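Sensory transduction histidine kinase, putative (Borrelia burgdorferi, PDB 5BWJ) senses small molecules associated with tick feeding through its periplasmic Venus flytrap domain, the part modelled here, and probably passes the signal to a histidine kinase phosphorelay. Local coordinates at the interface of chains A and B. Coordinates in Å, arbitrary orientation; residue numbers count along the deposited sequence, not the author numbering. Chains: chain A/B, Sensory transduction histidine kinase, putative.

Contact 1: the interface of chains A and B. Residues chain A 17, 21, 160, 164; chain B 159-160, 163-164, 167.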
# COMPACT_ATOMS: atom_id res chain seq x y z
N PHE A 17 -8.44 0.05 -1.44
CA PHE A 17 -7.90 1.40 -1.37
C PHE A 17 -6.60 1.48 -2.16
O PHE A 17 -5.77 0.58 -2.08
CB PHE A 17 -7.67 1.80 0.09
CG PHE A 17 -7.11 3.19 0.26
CD1 PHE A 17 -7.96 4.26 0.48
CD2 PHE A 17 -5.75 3.42 0.21
CE1 PHE A 17 -7.46 5.54 0.64
CE2 PHE A 17 -5.24 4.70 0.37
CZ PHE A 17 -6.10 5.76 0.58
N TYR A 21 -13.36 2.28 -2.61
CA TYR A 21 -13.65 2.00 -1.21
C TYR A 21 -14.81 2.87 -0.73
O TYR A 21 -15.25 3.78 -1.44
CB TYR A 21 -12.42 2.23 -0.34
CG TYR A 21 -11.92 3.66 -0.33
CD1 TYR A 21 -12.22 4.51 0.73
CD2 TYR A 21 -11.17 4.16 -1.38
CE1 TYR A 21 -11.77 5.81 0.75
CE2 TYR A 21 -10.71 5.47 -1.37
CZ TYR A 21 -11.02 6.29 -0.30
OH TYR A 21 -10.57 7.59 -0.29
N LYS A 160 -3.64 -1.99 4.01
CA LYS A 160 -4.28 -0.68 4.12
C LYS A 160 -5.80 -0.77 4.22
O LYS A 160 -6.40 -0.09 5.05
CB LYS A 160 -3.88 0.19 2.93
CG LYS A 160 -4.53 1.58 2.92
CD LYS A 160 -4.15 2.41 4.14
CE LYS A 160 -4.78 3.79 4.08
NZ LYS A 160 -4.32 4.68 5.19
N TYR A 164 -7.98 0.49 7.32
CA TYR A 164 -8.86 1.62 7.08
C TYR A 164 -10.30 1.36 7.53
O TYR A 164 -10.87 2.14 8.29
CB TYR A 164 -8.85 1.97 5.59
CG TYR A 164 -9.81 3.07 5.23
CD1 TYR A 164 -9.58 4.38 5.65
CD2 TYR A 164 -10.95 2.81 4.48
CE1 TYR A 164 -10.46 5.39 5.33
CE2 TYR A 164 -11.83 3.82 4.16
CZ TYR A 164 -11.58 5.10 4.58
OH TYR A 164 -12.44 6.12 4.26
N CYS B 159 0.18 7.79 -0.88
CA CYS B 159 -1.26 7.50 -0.80
C CYS B 159 -1.66 6.88 0.54
O CYS B 159 -2.70 7.23 1.10
CB CYS B 159 -1.69 6.57 -1.94
SG CYS B 159 -0.86 4.96 -1.96
N LYS B 160 -0.84 5.96 1.04
CA LYS B 160 -1.18 5.23 2.25
C LYS B 160 -0.80 5.99 3.52
O LYS B 160 -1.58 6.04 4.47
CB LYS B 160 -0.51 3.85 2.25
CG LYS B 160 -1.10 2.88 1.23
CD LYS B 160 -0.34 1.57 1.19
CE LYS B 160 -0.90 0.64 0.12
NZ LYS B 160 -0.08 -0.59 -0.05
N HIS B 163 -2.62 9.51 4.27
CA HIS B 163 -4.00 9.19 4.56
C HIS B 163 -4.14 8.56 5.94
O HIS B 163 -5.08 8.88 6.68
CB HIS B 163 -4.57 8.25 3.50
CG HIS B 163 -6.03 8.00 3.64
ND1 HIS B 163 -6.98 8.78 3.02
CD2 HIS B 163 -6.71 7.07 4.36
CE1 HIS B 163 -8.18 8.34 3.34
NE2 HIS B 163 -8.05 7.31 4.15
N TYR B 164 -3.22 7.67 6.28
CA TYR B 164 -3.24 7.01 7.58
C TYR B 164 -3.13 8.03 8.71
O TYR B 164 -3.93 8.01 9.65
CB TYR B 164 -2.10 6.00 7.70
CG TYR B 164 -1.81 5.62 9.14
CD1 TYR B 164 -2.61 4.70 9.81
CD2 TYR B 164 -0.76 6.20 9.83
CE1 TYR B 164 -2.36 4.36 11.12
CE2 TYR B 164 -0.50 5.87 11.15
CZ TYR B 164 -1.31 4.95 11.79
OH TYR B 164 -1.06 4.61 13.10
N ASN B 167 -6.18 10.25 9.08
CA ASN B 167 -7.37 9.49 9.46
C ASN B 167 -7.32 8.98 10.90
O ASN B 167 -8.36 8.83 11.54
CB ASN B 167 -7.56 8.32 8.50
CG ASN B 167 -8.94 7.70 8.60
OD1 ASN B 167 -9.94 8.40 8.76
ND2 ASN B 167 -9.00 6.37 8.51
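A:Lys160 and B:His163 meet where the first turns of two copies of one helix, 159-169 in chain A and 161-169 in chain B, face each other, while A:Phe17 comes in from a loop with extended backbone. Both chains are Venus flytrap sensor domains, and this patch is one half of a two-fold pair.

The imidazole of B:His163 is the centrepiece. A:Phe17 brings its outer ring edge over one face of it, CE1 standing above the middle of the five-membered ring and CZ lying 3.8 Å from CG. The rim of A:Tyr164 meets the same imidazole at its edge, CE1 being 3.3 Å from NE2, with the two ring planes inclined by 56°. The amide nitrogen ND2 of B:Asn167 lies beside that tyrosine rim too, 3.5 Å from CD1.

A:Lys160 leaves its helix with CG opposite the backbone nitrogen, kinks at chi2 (61°), then runs straight across to chain B. Its ammonium NZ donates a hydrogen bond of 3.1 Å to the backbone carbonyl O of B:Lys160, arriving in the carbonyl plane on a lone pair. On the way CE passes over the rim of its own A:Phe17 and lies 3.8 Å from B:His163 CD2, so the aliphatic chain packs against both rings. The lysine charge close by might disfavour protonation of the imidazole. B:Lys160 slides past in the opposite sense, its extended chain touching A:Lys160 CG to CG at 4.0 Å. The carbonyl O of B:Cys159 sits in plane at the edge of the A:Phe17 ring, 3.7 Å from CE2.

Contact 2: the interface of chains A and B. Residues chain A 89, 91, 159, 176; chain B 17-18, 21, 31.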
# COMPACT_ATOMS: atom_id res chain seq x y z
N ILE A 89 0.53 -5.99 1.06
CA ILE A 89 1.23 -6.85 2.00
C ILE A 89 0.22 -7.45 2.96
O ILE A 89 -0.63 -6.76 3.51
CB ILE A 89 2.31 -6.07 2.78
CG1 ILE A 89 3.37 -5.54 1.80
CG2 ILE A 89 2.96 -6.96 3.84
CD1 ILE A 89 4.41 -4.63 2.44
N ILE A 91 -1.18 -8.77 6.31
CA ILE A 91 -0.95 -8.46 7.72
C ILE A 91 -2.01 -9.13 8.59
O ILE A 91 -3.18 -9.20 8.22
CB ILE A 91 -0.97 -6.93 7.97
CG1 ILE A 91 0.17 -6.27 7.19
CG2 ILE A 91 -0.84 -6.63 9.47
CD1 ILE A 91 0.23 -4.76 7.32
N CYS A 159 -3.16 -4.92 3.90
CA CYS A 159 -2.58 -4.01 4.89
C CYS A 159 -3.40 -2.74 5.09
O CYS A 159 -3.82 -2.43 6.20
CB CYS A 159 -1.13 -3.65 4.51
SG CYS A 159 -0.86 -3.02 2.81
N ILE A 176 -0.35 -4.82 14.88
CA ILE A 176 0.22 -5.80 13.97
C ILE A 176 0.86 -6.95 14.74
O ILE A 176 1.66 -6.73 15.65
CB ILE A 176 1.28 -5.17 13.04
CG1 ILE A 176 0.63 -4.13 12.13
CG2 ILE A 176 1.98 -6.25 12.20
CD1 ILE A 176 1.61 -3.35 11.27
N PHE B 17 3.82 3.67 5.86
CA PHE B 17 2.84 2.62 6.13
C PHE B 17 2.92 1.55 5.05
O PHE B 17 3.00 1.87 3.86
CB PHE B 17 1.42 3.21 6.18
CG PHE B 17 0.37 2.22 6.59
CD1 PHE B 17 -0.07 2.16 7.91
CD2 PHE B 17 -0.20 1.35 5.67
CE1 PHE B 17 -1.03 1.25 8.29
CE2 PHE B 17 -1.17 0.44 6.05
CZ PHE B 17 -1.59 0.39 7.37
N PRO B 18 2.88 0.26 5.43
CA PRO B 18 2.80 -0.34 6.77
C PRO B 18 4.16 -0.78 7.33
O PRO B 18 4.21 -1.52 8.31
CB PRO B 18 1.91 -1.56 6.54
CG PRO B 18 2.33 -2.02 5.17
CD PRO B 18 2.70 -0.77 4.39
N TYR B 21 5.33 3.16 11.19
CA TYR B 21 4.48 4.33 11.38
C TYR B 21 4.13 4.49 12.86
O TYR B 21 4.18 3.53 13.62
CB TYR B 21 3.21 4.22 10.54
CG TYR B 21 2.40 2.97 10.81
CD1 TYR B 21 2.71 1.77 10.18
CD2 TYR B 21 1.33 2.99 11.69
CE1 TYR B 21 1.97 0.63 10.41
CE2 TYR B 21 0.59 1.85 11.94
CZ TYR B 21 0.91 0.67 11.29
OH TYR B 21 0.17 -0.47 11.53
N LEU B 31 6.09 -3.62 10.14
CA LEU B 31 6.60 -4.95 9.82
C LEU B 31 8.06 -4.92 9.37
O LEU B 31 8.66 -5.97 9.14
CB LEU B 31 5.73 -5.58 8.72
CG LEU B 31 5.55 -4.79 7.43
CD1 LEU B 31 6.65 -5.09 6.43
CD2 LEU B 31 4.19 -5.08 6.82
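B:Pro18 presses its ring against chain A between A:Ile91 and A:Cys159, and with B:Leu31 and A:Ile176 it carries most of this greasy patch between two flytrap sensor domains. The proline follows a cis peptide bond, which turns the loop sharply after B:Phe17 and lays proline CB against one face of that residue's own ring, toward the rim. Across the interface, CB meets the terminal methyl CD1 of A:Ile91 at 3.7 Å, and CG rests 3.9 Å from CB of A:Cys159.

B:Leu31 comes from a loop with CG set between its backbone nitrogen and carbonyl carbon (chi1 55°). One branch, CD2, does the touching. It meets the CG2 methyl of A:Ile89 tip to tip at 3.7 Å, and it also lies 4.0 Å from A:Ile91 CD1, whose side chain it crosses at about a right angle. A:Ile89 and A:Ile91 both belong to strand 84-95, yet they use different methyls: the short branch of the first, the end of the long branch of the second.

At the far end of the patch A:Ile176, on strand 174-176, lays CD1 alongside the phenol end of B:Tyr21, 4.1 Å from CZ, the two side chains crossing at a slant. The tyrosine ring is steadied within its own chain, since CD1 of B:Phe17 stands over its centre, and B:Phe17 in turn reaches the carbonyl O of A:Cys159 with CZ at 3.8 Å. Together these residues seat the 17-18 loop, with B:Tyr21 and B:Leu31, against strands 84-95 and 174-176 and the start of helix 159-169 of the other subunit, an apolar footing that would help hold the two sensor domains together in this dimer, if it forms in the periplasm.

The C-alpha centres of contact 1 and contact 2 lie about 12 Å apart, and both belong to one two-fold symmetric interface. They share Phe17, Tyr21 and Cys159 with the chains exchanged: chain A supplies the aromatic pair in contact 1, chain B in contact 2. The loop around residue 17 thus faces the partner's helix start in both. Contact 1 adds a polar link near the axis, from chain A helix 159-169 to the residue just before chain B helix 161-169, contact 2 an apolar seat farther out. Each occurs twice, which would fix the domains' relative orientation, although the structure alone does not show that this dimer is physiological.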